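PDB 3W9V: phosphate-binding protein from Unidentified prokaryotic organism, which binds inorganic phosphate as a secreted, PstS-family periplasmic-type binding protein and associates with human PON1. Local coordinates for residues 28-34 and 44-48; 256-262 and 340-346; 191-195 and 209-215; 77-81 and 372-376; 160-164 and 174-178. The protein carries 1 engineered substitution. All blocks are in the same frame, centred on the assembly; numbering follows the deposited sequence.

Contact 1: residues 28-34 and 44-48. With PO4 (phosphate ion), chain C.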
# COMPACT_ATOMS: atom_id res chain seq x y z
N ILE A 28 -10.17 10.41 -5.14
CA ILE A 28 -9.74 10.30 -6.53
C ILE A 28 -8.48 9.44 -6.65
O ILE A 28 -7.39 9.85 -6.27
CB ILE A 28 -9.52 11.70 -7.15
CG1 ILE A 28 -10.83 12.49 -7.11
CG2 ILE A 28 -9.03 11.58 -8.58
CD1 ILE A 28 -10.69 13.96 -7.45
N GLY A 29 -8.64 8.22 -7.17
CA GLY A 29 -7.52 7.30 -7.29
C GLY A 29 -6.70 7.57 -8.53
O GLY A 29 -7.21 7.47 -9.65
N VAL A 30 -5.42 7.90 -8.34
CA VAL A 30 -4.52 8.26 -9.43
C VAL A 30 -3.12 7.68 -9.26
O VAL A 30 -2.26 7.92 -10.11
CB VAL A 30 -4.40 9.79 -9.58
CG1 VAL A 30 -5.70 10.39 -10.12
CG2 VAL A 30 -4.00 10.43 -8.25
N GLY A 31 -2.87 6.95 -8.18
CA GLY A 31 -1.55 6.41 -7.89
C GLY A 31 -0.87 7.19 -6.78
O GLY A 31 -1.11 8.39 -6.61
N SER A 32 0.01 6.52 -6.03
CA SER A 32 0.64 7.15 -4.88
C SER A 32 1.60 8.27 -5.28
O SER A 32 1.74 9.24 -4.55
CB SER A 32 1.40 6.13 -4.03
OG SER A 32 0.53 5.18 -3.42
N GLY A 33 2.31 8.11 -6.39
CA GLY A 33 3.21 9.16 -6.84
C GLY A 33 2.47 10.47 -7.06
O GLY A 33 2.89 11.53 -6.58
N LYS A 34 1.35 10.40 -7.76
CA LYS A 34 0.53 11.58 -7.98
C LYS A 34 -0.11 12.10 -6.70
O LYS A 34 -0.25 13.31 -6.51
CB LYS A 34 -0.52 11.32 -9.06
CG LYS A 34 0.07 11.35 -10.46
CD LYS A 34 -1.00 11.33 -11.53
CE LYS A 34 -0.40 11.38 -12.92
NZ LYS A 34 0.35 10.13 -13.24
N TYR A 44 -3.78 20.15 -7.47
CA TYR A 44 -5.00 19.42 -7.77
C TYR A 44 -4.98 18.88 -9.20
O TYR A 44 -5.72 17.96 -9.52
CB TYR A 44 -6.24 20.30 -7.52
CG TYR A 44 -7.54 19.52 -7.52
CD1 TYR A 44 -8.04 18.96 -6.35
CD2 TYR A 44 -8.25 19.32 -8.70
CE1 TYR A 44 -9.21 18.24 -6.35
CE2 TYR A 44 -9.42 18.60 -8.71
CZ TYR A 44 -9.90 18.06 -7.53
OH TYR A 44 -11.08 17.34 -7.56
N ASN A 45 -4.14 19.45 -10.06
CA ASN A 45 -4.05 18.96 -11.44
C ASN A 45 -3.67 17.48 -11.54
O ASN A 45 -3.95 16.86 -12.57
CB ASN A 45 -3.14 19.84 -12.31
CG ASN A 45 -1.66 19.59 -12.07
OD1 ASN A 45 -1.24 19.16 -10.99
ND2 ASN A 45 -0.86 19.88 -13.08
N GLN A 46 -3.10 16.92 -10.48
CA GLN A 46 -2.81 15.48 -10.45
C GLN A 46 -4.07 14.65 -10.22
O GLN A 46 -4.05 13.42 -10.40
CB GLN A 46 -1.78 15.17 -9.36
CG GLN A 46 -0.48 15.95 -9.50
CD GLN A 46 0.18 15.71 -10.84
OE1 GLN A 46 0.55 14.57 -11.17
NE2 GLN A 46 0.34 16.76 -11.62
N PHE A 47 -5.14 15.31 -9.79
CA PHE A 47 -6.43 14.67 -9.53
C PHE A 47 -7.45 14.94 -10.64
O PHE A 47 -8.29 14.10 -10.95
CB PHE A 47 -7.04 15.17 -8.20
CG PHE A 47 -6.30 14.73 -6.96
CD1 PHE A 47 -5.33 13.74 -6.99
CD2 PHE A 47 -6.61 15.32 -5.74
CE1 PHE A 47 -4.67 13.36 -5.82
CE2 PHE A 47 -5.96 14.94 -4.58
CZ PHE A 47 -4.98 13.97 -4.62
N GLY A 48 -7.39 16.13 -11.24
CA GLY A 48 -8.36 16.51 -12.25
C GLY A 48 -8.06 17.88 -12.80
O GLY A 48 -7.10 18.53 -12.40
P PO4 C . -0.97 2.63 -5.84
O1 PO4 C . -2.00 3.05 -6.89
O2 PO4 C . -0.25 1.36 -6.27
O3 PO4 C . 0.03 3.75 -5.60
O4 PO4 C . -1.75 2.36 -4.56
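Phe47, Gln46 and Ile28 carry this contact, and no hydrogen bond joins 28-34 to 44-48. Ile28 reaches Phe47 with two branches: CD1 lies 3.9 Å from Phe47 CB, while CG2 meets the backbone at Phe47 O, 3.5 Å away. With CG1 anti to the carbonyl carbon (chi1 -60°) and an extended chi2, Ile28 CD1 is carried on to the hydroxyl of the next ring, 3.4 Å from Tyr44 OH. Val30 approaches the Phe47 ring at its edge, CG2 to CD1 3.8 Å, and its CG1 touches Gln46 O. The segment 28-34 runs from an edge strand of the mixed sheet through Gly31, the N-cap, into helix 32-41, the strand-to-helix turn of a periplasmic-binding-protein lobe. At that helix start the phosphate ion is gripped twice through one oxygen, O3, by Ser32 N at 2.8 Å and Ser32 OG at 2.7 Å; Arg140, Ser144 and Thr146 are among the residues that complete the site. Farther along, Gln46 folds back at chi2 (-58°), which sets OE1 3.3 Å from Lys34 CG in one of the two lysine conformers, against its aliphatic part. Gln46 NE2 donates to Asn45 OD1 from above that carbonyl plane.

Contact 2: residues 256-262 and 340-346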
# COMPACT_ATOMS: atom_id res chain seq x y z
N ILE A 256 0.90 -8.33 11.51
CA ILE A 256 0.66 -6.90 11.69
C ILE A 256 0.50 -6.54 13.17
O ILE A 256 0.97 -5.49 13.62
CB ILE A 256 -0.58 -6.45 10.89
CG1 ILE A 256 -0.32 -6.62 9.38
CG2 ILE A 256 -0.97 -5.02 11.25
CD1 ILE A 256 0.83 -5.79 8.84
N SER A 257 -0.12 -7.42 13.94
CA SER A 257 -0.48 -7.08 15.32
C SER A 257 0.73 -6.79 16.21
O SER A 257 0.63 -6.05 17.19
CB SER A 257 -1.35 -8.19 15.94
OG SER A 257 -0.58 -9.34 16.23
N VAL A 258 1.88 -7.36 15.85
CA VAL A 258 3.10 -7.20 16.64
C VAL A 258 4.13 -6.23 16.04
O VAL A 258 5.28 -6.19 16.47
CB VAL A 258 3.78 -8.56 16.93
CG1 VAL A 258 2.83 -9.48 17.69
CG2 VAL A 258 4.24 -9.20 15.64
N VAL A 259 3.72 -5.45 15.05
CA VAL A 259 4.58 -4.40 14.52
C VAL A 259 4.78 -3.35 15.60
O VAL A 259 3.80 -2.83 16.13
CB VAL A 259 3.95 -3.75 13.27
CG1 VAL A 259 4.68 -2.47 12.89
CG2 VAL A 259 3.95 -4.75 12.11
N PRO A 260 6.04 -3.04 15.94
CA PRO A 260 6.27 -2.09 17.03
C PRO A 260 5.72 -0.69 16.73
O PRO A 260 5.71 -0.27 15.57
CB PRO A 260 7.80 -2.03 17.14
CG PRO A 260 8.26 -3.34 16.57
CD PRO A 260 7.30 -3.65 15.46
N LEU A 261 5.30 0.02 17.77
CA LEU A 261 4.84 1.40 17.63
C LEU A 261 5.99 2.31 17.20
O LEU A 261 7.15 2.00 17.45
CB LEU A 261 4.25 1.89 18.95
CG LEU A 261 2.95 1.22 19.38
CD1 LEU A 261 2.51 1.73 20.73
CD2 LEU A 261 1.86 1.45 18.33
N PRO A 262 5.66 3.45 16.58
CA PRO A 262 6.71 4.41 16.24
C PRO A 262 7.40 4.91 17.51
O PRO A 262 6.73 5.14 18.52
CB PRO A 262 5.95 5.55 15.57
CG PRO A 262 4.65 4.96 15.13
CD PRO A 262 4.33 3.94 16.18
N VAL A 340 -6.55 -5.21 6.52
CA VAL A 340 -6.37 -5.51 7.94
C VAL A 340 -6.45 -4.22 8.74
O VAL A 340 -5.68 -3.29 8.49
CB VAL A 340 -5.01 -6.19 8.20
CG1 VAL A 340 -4.75 -6.33 9.69
CG2 VAL A 340 -4.95 -7.54 7.50
N PRO A 341 -7.38 -4.15 9.70
CA PRO A 341 -7.42 -2.96 10.55
C PRO A 341 -6.12 -2.76 11.32
O PRO A 341 -5.38 -3.72 11.57
CB PRO A 341 -8.57 -3.26 11.52
CG PRO A 341 -9.46 -4.19 10.76
CD PRO A 341 -8.51 -5.06 9.97
N LEU A 342 -5.82 -1.52 11.69
CA LEU A 342 -4.68 -1.29 12.56
C LEU A 342 -4.97 -1.87 13.93
O LEU A 342 -6.10 -1.81 14.42
CB LEU A 342 -4.38 0.20 12.70
CG LEU A 342 -4.06 0.94 11.41
CD1 LEU A 342 -3.64 2.35 11.75
CD2 LEU A 342 -2.99 0.22 10.60
N PRO A 343 -3.95 -2.44 14.58
CA PRO A 343 -4.12 -2.91 15.96
C PRO A 343 -4.50 -1.77 16.90
O PRO A 343 -4.22 -0.59 16.63
CB PRO A 343 -2.73 -3.44 16.31
CG PRO A 343 -2.10 -3.78 15.00
CD PRO A 343 -2.62 -2.76 14.04
N SER A 344 -5.12 -2.13 18.01
CA SER A 344 -5.60 -1.15 18.98
C SER A 344 -4.52 -0.22 19.52
O SER A 344 -4.78 0.97 19.73
CB SER A 344 -6.32 -1.83 20.14
OG SER A 344 -5.43 -2.64 20.87
N ASN A 345 -3.32 -0.74 19.75
CA ASN A 345 -2.25 0.11 20.24
C ASN A 345 -1.82 1.15 19.22
O ASN A 345 -1.47 2.27 19.58
CB ASN A 345 -1.05 -0.71 20.77
CG ASN A 345 -0.38 -1.55 19.71
OD1 ASN A 345 -0.98 -1.92 18.70
ND2 ASN A 345 0.88 -1.90 19.95
N TRP A 346 -1.87 0.78 17.94
CA TRP A 346 -1.61 1.71 16.85
C TRP A 346 -2.69 2.79 16.76
O TRP A 346 -2.37 3.98 16.62
CB TRP A 346 -1.46 0.94 15.54
CG TRP A 346 -0.04 0.54 15.26
CD1 TRP A 346 0.59 -0.62 15.63
CD2 TRP A 346 0.93 1.33 14.59
NE1 TRP A 346 1.90 -0.60 15.20
CE2 TRP A 346 2.13 0.59 14.56
CE3 TRP A 346 0.91 2.59 13.98
CZ2 TRP A 346 3.29 1.07 13.96
CZ3 TRP A 346 2.05 3.07 13.40
CH2 TRP A 346 3.23 2.31 13.38
O HOH W 1 2.23 -3.85 18.05
O HOH W 2 -1.15 -5.32 19.03
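Trp346 loses more surface to this contact than any other residue, and its indole meets 256-262 at both edge and face. At the edge, Trp346 NE1 donates to Val259 O at 3.1 Å; the N-H...O angle of 165° is nearly straight and the oxygen lies close to the ring plane, although the donor stands above the Val259 carbonyl plane. Two CH-pi contacts share one face: Leu261 CD2 sits 3.6 Å from the centroid of the five-membered ring, only 7° off its normal, and Pro262 CD sits 3.8 Å from the centroid of the six-membered ring. Val259 CG1 adds an apolar contact with Trp346 CZ2 at 4.0 Å.

Beside the indole, Pro343, the N-cap of helix 344-354, packs its CG 3.7 Å from Ser257 CA. Asn345 puts its amide next to Leu261 and, with CG between its backbone N and carbonyl carbon (chi1 63°), turns ND2 toward a water 3.0 Å away. That water donates to both Ser257 O and Val259 O. An alanine at Trp346 would remove the indole, and is likely to leave Val259 O with the water but without its indole donor, and a gap beneath Leu261 and Pro262. Farther out, Pro87 and Pro275 touch Trp346, while Ile256 packs on Ala90 and Phe298, joining the contact to strands 83-92 and 296-304. Val259 O thus accepts from both the indole and a water, so this loop carbonyl is satisfied from two directions while proline and leucine carbons cover one face of the indole.

Contact 3: residues 191-195 and 209-215. Engineered in segment 209-215: Met211 (natural residue Ile).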
# COMPACT_ATOMS: atom_id res chain seq x y z
N SER A 191 -4.38 0.19 -10.44
CA SER A 191 -4.77 -1.16 -10.06
C SER A 191 -5.77 -1.71 -11.07
O SER A 191 -5.67 -2.85 -11.52
CB SER A 191 -5.38 -1.20 -8.66
OG SER A 191 -4.43 -0.88 -7.66
N ASP A 192 -6.75 -0.88 -11.43
CA ASP A 192 -7.76 -1.30 -12.39
C ASP A 192 -7.21 -1.60 -13.79
O ASP A 192 -7.62 -2.58 -14.42
CB ASP A 192 -8.94 -0.32 -12.45
CG ASP A 192 -8.54 1.08 -12.90
OD1 ASP A 192 -7.34 1.40 -12.95
OD2 ASP A 192 -9.46 1.87 -13.20
N GLY A 193 -6.26 -0.79 -14.26
CA GLY A 193 -5.67 -1.02 -15.56
C GLY A 193 -4.88 -2.32 -15.61
O GLY A 193 -4.94 -3.06 -16.60
N VAL A 194 -4.15 -2.62 -14.54
CA VAL A 194 -3.43 -3.87 -14.47
C VAL A 194 -4.39 -5.06 -14.44
O VAL A 194 -4.18 -6.04 -15.16
CB VAL A 194 -2.44 -3.90 -13.29
CG1 VAL A 194 -1.93 -5.31 -13.07
CG2 VAL A 194 -1.28 -2.97 -13.57
N MET A 195 -5.46 -4.99 -13.66
CA MET A 195 -6.42 -6.09 -13.63
C MET A 195 -7.12 -6.28 -14.98
O MET A 195 -7.39 -7.41 -15.39
CB MET A 195 -7.45 -5.94 -12.51
CG MET A 195 -6.88 -6.21 -11.12
SD MET A 195 -6.03 -7.80 -10.93
CE MET A 195 -7.36 -8.96 -11.21
N THR A 209 0.55 -11.00 -12.10
CA THR A 209 0.90 -9.68 -11.59
C THR A 209 0.91 -9.65 -10.06
O THR A 209 0.71 -10.68 -9.41
CB THR A 209 -0.07 -8.60 -12.15
OG1 THR A 209 0.47 -7.29 -11.92
CG2 THR A 209 -1.44 -8.70 -11.51
N TYR A 210 1.18 -8.47 -9.52
CA TYR A 210 1.11 -8.18 -8.09
C TYR A 210 -0.01 -7.15 -7.91
O TYR A 210 -0.21 -6.29 -8.78
CB TYR A 210 2.47 -7.67 -7.56
CG TYR A 210 2.98 -6.45 -8.29
CD1 TYR A 210 2.75 -5.17 -7.78
CD2 TYR A 210 3.67 -6.56 -9.49
CE1 TYR A 210 3.20 -4.04 -8.44
CE2 TYR A 210 4.13 -5.43 -10.16
CZ TYR A 210 3.90 -4.18 -9.64
OH TYR A 210 4.35 -3.07 -10.32
N MET A 211 -0.75 -7.21 -6.81
CA MET A 211 -2.01 -6.47 -6.77
C MET A 211 -2.59 -6.26 -5.37
O MET A 211 -2.52 -7.14 -4.52
CB MET A 211 -3.04 -7.22 -7.63
CG MET A 211 -4.40 -6.54 -7.78
SD MET A 211 -4.33 -4.88 -8.50
CE MET A 211 -3.40 -5.21 -10.00
N SER A 212 -3.21 -5.10 -5.18
CA SER A 212 -4.08 -4.87 -4.03
C SER A 212 -5.05 -6.04 -3.85
O SER A 212 -5.69 -6.46 -4.80
CB SER A 212 -4.91 -3.62 -4.28
OG SER A 212 -5.95 -3.54 -3.33
N PRO A 213 -5.20 -6.56 -2.62
CA PRO A 213 -6.12 -7.69 -2.44
C PRO A 213 -7.58 -7.32 -2.71
O PRO A 213 -8.37 -8.21 -3.01
CB PRO A 213 -5.90 -8.10 -0.98
CG PRO A 213 -5.41 -6.84 -0.31
CD PRO A 213 -4.56 -6.16 -1.35
N ASP A 214 -7.92 -6.04 -2.63
CA ASP A 214 -9.28 -5.58 -2.91
C ASP A 214 -9.58 -5.64 -4.41
O ASP A 214 -10.75 -5.69 -4.80
CB ASP A 214 -9.45 -4.15 -2.38
CG ASP A 214 -10.91 -3.75 -2.17
OD1 ASP A 214 -11.81 -4.63 -2.13
OD2 ASP A 214 -11.14 -2.53 -2.02
N PHE A 215 -8.55 -5.64 -5.24
CA PHE A 215 -8.71 -5.71 -6.69
C PHE A 215 -8.41 -7.10 -7.25
O PHE A 215 -8.81 -7.41 -8.37
CB PHE A 215 -7.78 -4.71 -7.39
CG PHE A 215 -8.24 -3.28 -7.33
CD1 PHE A 215 -8.91 -2.72 -8.40
CD2 PHE A 215 -7.96 -2.49 -6.23
CE1 PHE A 215 -9.33 -1.40 -8.36
CE2 PHE A 215 -8.37 -1.17 -6.19
CZ PHE A 215 -9.05 -0.62 -7.26
O HOH W 3 -2.59 -2.58 -6.49
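Next to the phosphate pocket of this binding protein, helix 190-199 rests on the irregular loop 209-215. Its first turn sets Ser191 CB squarely over the Phe215 ring, 3.6 Å from the centroid and 5° off the normal, a CH-pi contact. The same ring makes a cation-pi contact with Lys12. Ser191 OG points elsewhere, to Thr8 OG1 and to a water 2.8 Å from Ser191 OG, which accepts from Ser212 N. Met211, an engineered replacement for isoleucine, starts with CG anti to the backbone N (chi1 -176°) and then bends at chi2 and chi3, which brings CE within a tight 3.4 Å of Val194 CG1. Its SD lies 3.8 Å from Ser191 CB. Met195 crosses it, SD to Met211 CG 3.8 Å, and its bent chain places CE 3.5 Å from Phe215 O. A serine in place of Phe215 would probably uncover Ser191 CB and deprive Lys12 of its cation-pi partner. Thr209 OG1, 3.3 Å from Val194 CG1, is hydrogen-bonded to Val138 O. Within the loop, Ser212 OG accepts from Asp214 N in an ST turn. Through Val194 the helix packs on Val138 and Arg140 of strand 136-140, and through Pro213 the loop packs on strand 83-92.

Contact 4: residues 77-81 and 372-376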
# COMPACT_ATOMS: atom_id res chain seq x y z
N GLU A 77 5.62 24.07 5.49
CA GLU A 77 5.35 23.99 6.93
C GLU A 77 5.23 25.33 7.68
O GLU A 77 4.35 25.46 8.54
CB GLU A 77 6.37 23.07 7.61
CG GLU A 77 6.23 22.95 9.12
CD GLU A 77 7.21 21.97 9.71
OE1 GLU A 77 7.57 20.98 9.03
OE2 GLU A 77 7.63 22.19 10.87
N PRO A 78 6.08 26.32 7.36
CA PRO A 78 5.93 27.59 8.09
C PRO A 78 4.54 28.21 7.98
O PRO A 78 4.03 28.74 8.96
CB PRO A 78 6.97 28.50 7.43
CG PRO A 78 8.02 27.56 6.97
CD PRO A 78 7.27 26.35 6.49
N GLY A 79 3.93 28.12 6.80
CA GLY A 79 2.62 28.71 6.60
C GLY A 79 1.45 27.74 6.77
O GLY A 79 0.34 28.16 7.09
N TRP A 80 1.70 26.46 6.55
CA TRP A 80 0.63 25.46 6.53
C TRP A 80 0.62 24.50 7.72
O TRP A 80 -0.36 23.78 7.93
CB TRP A 80 0.67 24.66 5.23
CG TRP A 80 0.30 25.44 4.02
CD1 TRP A 80 -0.18 26.72 3.98
CD2 TRP A 80 0.38 25.00 2.66
NE1 TRP A 80 -0.41 27.10 2.67
CE2 TRP A 80 -0.07 26.06 1.85
CE3 TRP A 80 0.78 23.80 2.05
CZ2 TRP A 80 -0.13 25.96 0.46
CZ3 TRP A 80 0.72 23.71 0.67
CH2 TRP A 80 0.27 24.78 -0.11
N GLY A 81 1.70 24.50 8.49
CA GLY A 81 1.83 23.56 9.59
C GLY A 81 2.54 22.29 9.16
O GLY A 81 2.78 22.07 7.97
N LYS A 372 -2.30 29.84 10.95
CA LYS A 372 -1.68 28.99 9.93
C LYS A 372 -2.65 27.98 9.35
O LYS A 372 -3.77 27.81 9.84
CB LYS A 372 -0.49 28.25 10.53
CG LYS A 372 0.56 29.15 11.12
CD LYS A 372 1.72 28.36 11.67
CE LYS A 372 2.84 29.29 12.10
NZ LYS A 372 4.01 28.54 12.61
N GLY A 373 -2.21 27.29 8.31
CA GLY A 373 -2.95 26.16 7.79
C GLY A 373 -3.13 26.15 6.29
O GLY A 373 -3.09 27.18 5.62
N ARG A 374 -3.33 24.95 5.75
CA ARG A 374 -3.58 24.77 4.33
C ARG A 374 -4.85 25.47 3.88
O ARG A 374 -5.82 25.56 4.63
CB ARG A 374 -3.62 23.29 3.97
CG ARG A 374 -2.26 22.62 4.07
CD ARG A 374 -2.27 21.22 3.49
NE ARG A 374 -2.46 21.17 2.05
CZ ARG A 374 -1.55 20.75 1.18
NH1 ARG A 374 -0.34 20.38 1.59
NH2 ARG A 374 -1.85 20.69 -0.11
N PRO A 375 -4.85 25.98 2.64
CA PRO A 375 -6.01 26.75 2.16
C PRO A 375 -7.25 25.88 1.97
O PRO A 375 -7.15 24.69 1.67
CB PRO A 375 -5.52 27.31 0.82
CG PRO A 375 -4.46 26.36 0.38
CD PRO A 375 -3.77 25.92 1.64
N GLN A 376 -8.41 26.50 2.13
CA GLN A 376 -9.66 25.76 2.03
C GLN A 376 -9.96 25.39 0.59
O GLN A 376 -10.55 24.34 0.32
CB GLN A 376 -10.83 26.53 2.66
CG GLN A 376 -11.36 27.69 1.84
CD GLN A 376 -12.62 28.27 2.45
OE1 GLN A 376 -12.63 28.68 3.61
NE2 GLN A 376 -13.70 28.30 1.67
OXT GLN A 376 -9.62 26.13 -0.34
O HOH W 4 4.68 26.04 11.32
O HOH W 5 5.62 30.09 10.69
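Trp80 forms the dense side of the contact, with one indole face pressed against Arg374 and Pro375. Arg374 CA stands over the five-membered ring in a CH-pi contact, 4.0 Å from its centroid, and CG packs 3.8 Å from Trp80 CG. With chi3 bent to 68°, the arginine then brings NH1 3.6 Å from Trp80 CZ3; the guanidinium turns a face toward this ring atom, but its plane is tilted 50° from the indole, so the two groups do not lie flat on each other. Pro375 CD adds a second, off-centre CH-pi contact from the same side of the ring, 3.7 Å from Trp80 CE2. The guanidinium nitrogens are held by more distant parts of the chain: Phe39 O and Tyr72 OH bind NH1, and Val55 O binds NH2.

These interactions fasten the C-terminal tail to the short helix 77-80, which is followed by Gly81, with positive phi; 290 residues lie between the two segments. The backbone link is Gly373 N to Gly79 O, 3.0 Å and almost straight at 177°. Close by, Gly373 CA makes a CA-H...O contact with Trp80 O.

On the looser, solvent side Lys372 lies extended across the helix carbonyls. Its CE comes 3.4 Å from Pro78 O, but NZ reaches the helix through water: one water is shared with Glu77 O and another, 2.9 Å from Lys372 NZ, with Pro78 O.

Contact 5: residues 160-164 and 174-178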
# COMPACT_ATOMS: atom_id res chain seq x y z
N THR A 160 19.01 -14.71 -4.42
CA THR A 160 19.81 -15.63 -5.23
C THR A 160 19.40 -15.60 -6.71
O THR A 160 19.54 -16.60 -7.42
CB THR A 160 19.76 -17.09 -4.71
OG1 THR A 160 18.40 -17.53 -4.64
CG2 THR A 160 20.40 -17.19 -3.34
N GLU A 161 18.91 -14.46 -7.17
CA GLU A 161 18.73 -14.25 -8.61
C GLU A 161 20.04 -13.75 -9.21
O GLU A 161 20.94 -13.35 -8.48
CB GLU A 161 17.61 -13.23 -8.87
CG GLU A 161 16.26 -13.64 -8.28
CD GLU A 161 15.78 -14.99 -8.77
OE1 GLU A 161 15.61 -15.16 -9.99
OE2 GLU A 161 15.59 -15.89 -7.92
N PRO A 162 20.16 -13.74 -10.54
CA PRO A 162 21.39 -13.18 -11.11
C PRO A 162 21.57 -11.70 -10.73
O PRO A 162 22.68 -11.29 -10.38
CB PRO A 162 21.18 -13.33 -12.62
CG PRO A 162 20.31 -14.54 -12.73
CD PRO A 162 19.36 -14.45 -11.56
N GLY A 163 20.47 -10.95 -10.77
CA GLY A 163 20.45 -9.57 -10.33
C GLY A 163 19.75 -9.41 -8.99
O GLY A 163 19.40 -10.40 -8.34
N THR A 164 19.57 -8.16 -8.58
CA THR A 164 18.84 -7.86 -7.35
C THR A 164 17.77 -6.81 -7.63
O THR A 164 17.90 -6.02 -8.57
CB THR A 164 19.77 -7.34 -6.24
OG1 THR A 164 20.59 -6.29 -6.76
CG2 THR A 164 20.66 -8.44 -5.71
N SER A 174 13.28 -1.57 -11.02
CA SER A 174 13.65 -2.36 -9.85
C SER A 174 14.81 -3.33 -10.07
O SER A 174 15.82 -3.25 -9.36
CB SER A 174 12.44 -3.12 -9.30
OG SER A 174 12.80 -3.83 -8.13
N TYR A 175 14.66 -4.27 -10.99
CA TYR A 175 15.68 -5.31 -11.16
C TYR A 175 16.95 -4.71 -11.75
O TYR A 175 16.89 -3.95 -12.72
CB TYR A 175 15.16 -6.40 -12.07
CG TYR A 175 15.93 -7.70 -12.06
CD1 TYR A 175 16.15 -8.41 -10.88
CD2 TYR A 175 16.39 -8.26 -13.25
CE1 TYR A 175 16.83 -9.62 -10.88
CE2 TYR A 175 17.07 -9.47 -13.26
CZ TYR A 175 17.28 -10.15 -12.07
OH TYR A 175 17.95 -11.35 -12.07
N SER A 176 18.09 -5.07 -11.18
CA SER A 176 19.36 -4.47 -11.59
C SER A 176 19.68 -4.70 -13.07
O SER A 176 20.30 -3.85 -13.70
CB SER A 176 20.48 -4.97 -10.69
OG SER A 176 20.55 -6.39 -10.71
N LEU A 177 19.23 -5.82 -13.62
CA LEU A 177 19.48 -6.15 -15.02
C LEU A 177 18.34 -5.70 -15.93
O LEU A 177 18.31 -6.04 -17.11
CB LEU A 177 19.73 -7.65 -15.16
CG LEU A 177 20.95 -8.17 -14.41
CD1 LEU A 177 21.00 -9.69 -14.42
CD2 LEU A 177 22.22 -7.59 -15.01
N GLY A 178 17.39 -4.94 -15.37
CA GLY A 178 16.31 -4.37 -16.14
C GLY A 178 15.21 -5.37 -16.45
O GLY A 178 15.25 -6.52 -16.00
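The loops 160-164 and 174-178 come closest at Gly163 and Ser176, where Ser176 N donates to Thr164 O at 2.8 Å. Two side-chain oxygens add further bonds, both as acceptors from backbone N-H groups. Tyr175 OH receives Gly163 N at 2.9 Å, and Ser176 OG receives Thr164 N at 2.9 Å with an N-H...O angle of 159°. Ser176 OG can do so because it sits between its own backbone N and carbonyl carbon (chi1 56°), turned toward the opposite loop.

Both loops belong to the connection between helix 145-157 and strand 186-188, and the second contains a type I beta turn from Tyr175 to Gly178, closed by Gly178 N to Tyr175 O. A chi1 of -165° swings the tyrosine ring away from its backbone N and stretches it beside Gly163, with Tyr175 CE1 3.5 Å from Gly163 C. A side chain at Gly163 would run into Ser176 OG and the tyrosine ring, so the fit depends on a bare CA, which lies 3.2 Å from Ser176 OG. The phenol end also meets Pro162, where Tyr175 OH lies 3.4 Å from Pro162 CD, and Glu161 CB lies near the ring plane at its edge. The Glu161 carboxylate is hydrogen-bonded to Ser117 OG and makes salt bridges with Arg119 and Lys110. Toward the outer side, Leu177 CD1 makes a lighter apolar contact with Pro162 CB at 4.1 Å.

How the contacts relate
Contact 3 is the most buried of the five, contact 4 lies at the surface, and contacts 1, 2 and 5 are intermediate. Contacts 1 and 3 approach within about 7 Å between nearest atoms, and each reaches the phosphate site, Ser32 directly and Ser191 through Thr8; neither has a hydrogen bond between its segments. Contacts 2 and 4 instead build on tryptophan faces, but the indole N-H is bonded across the contact in 2 alone. Contact 5, held by three hydrogen bonds between loops, is farthest from contact 4, about 43 Å between centres. Along the chain, contact 4 encloses contacts 2, 3 and 5. Strand 83-92 touches both contact 2 and contact 3.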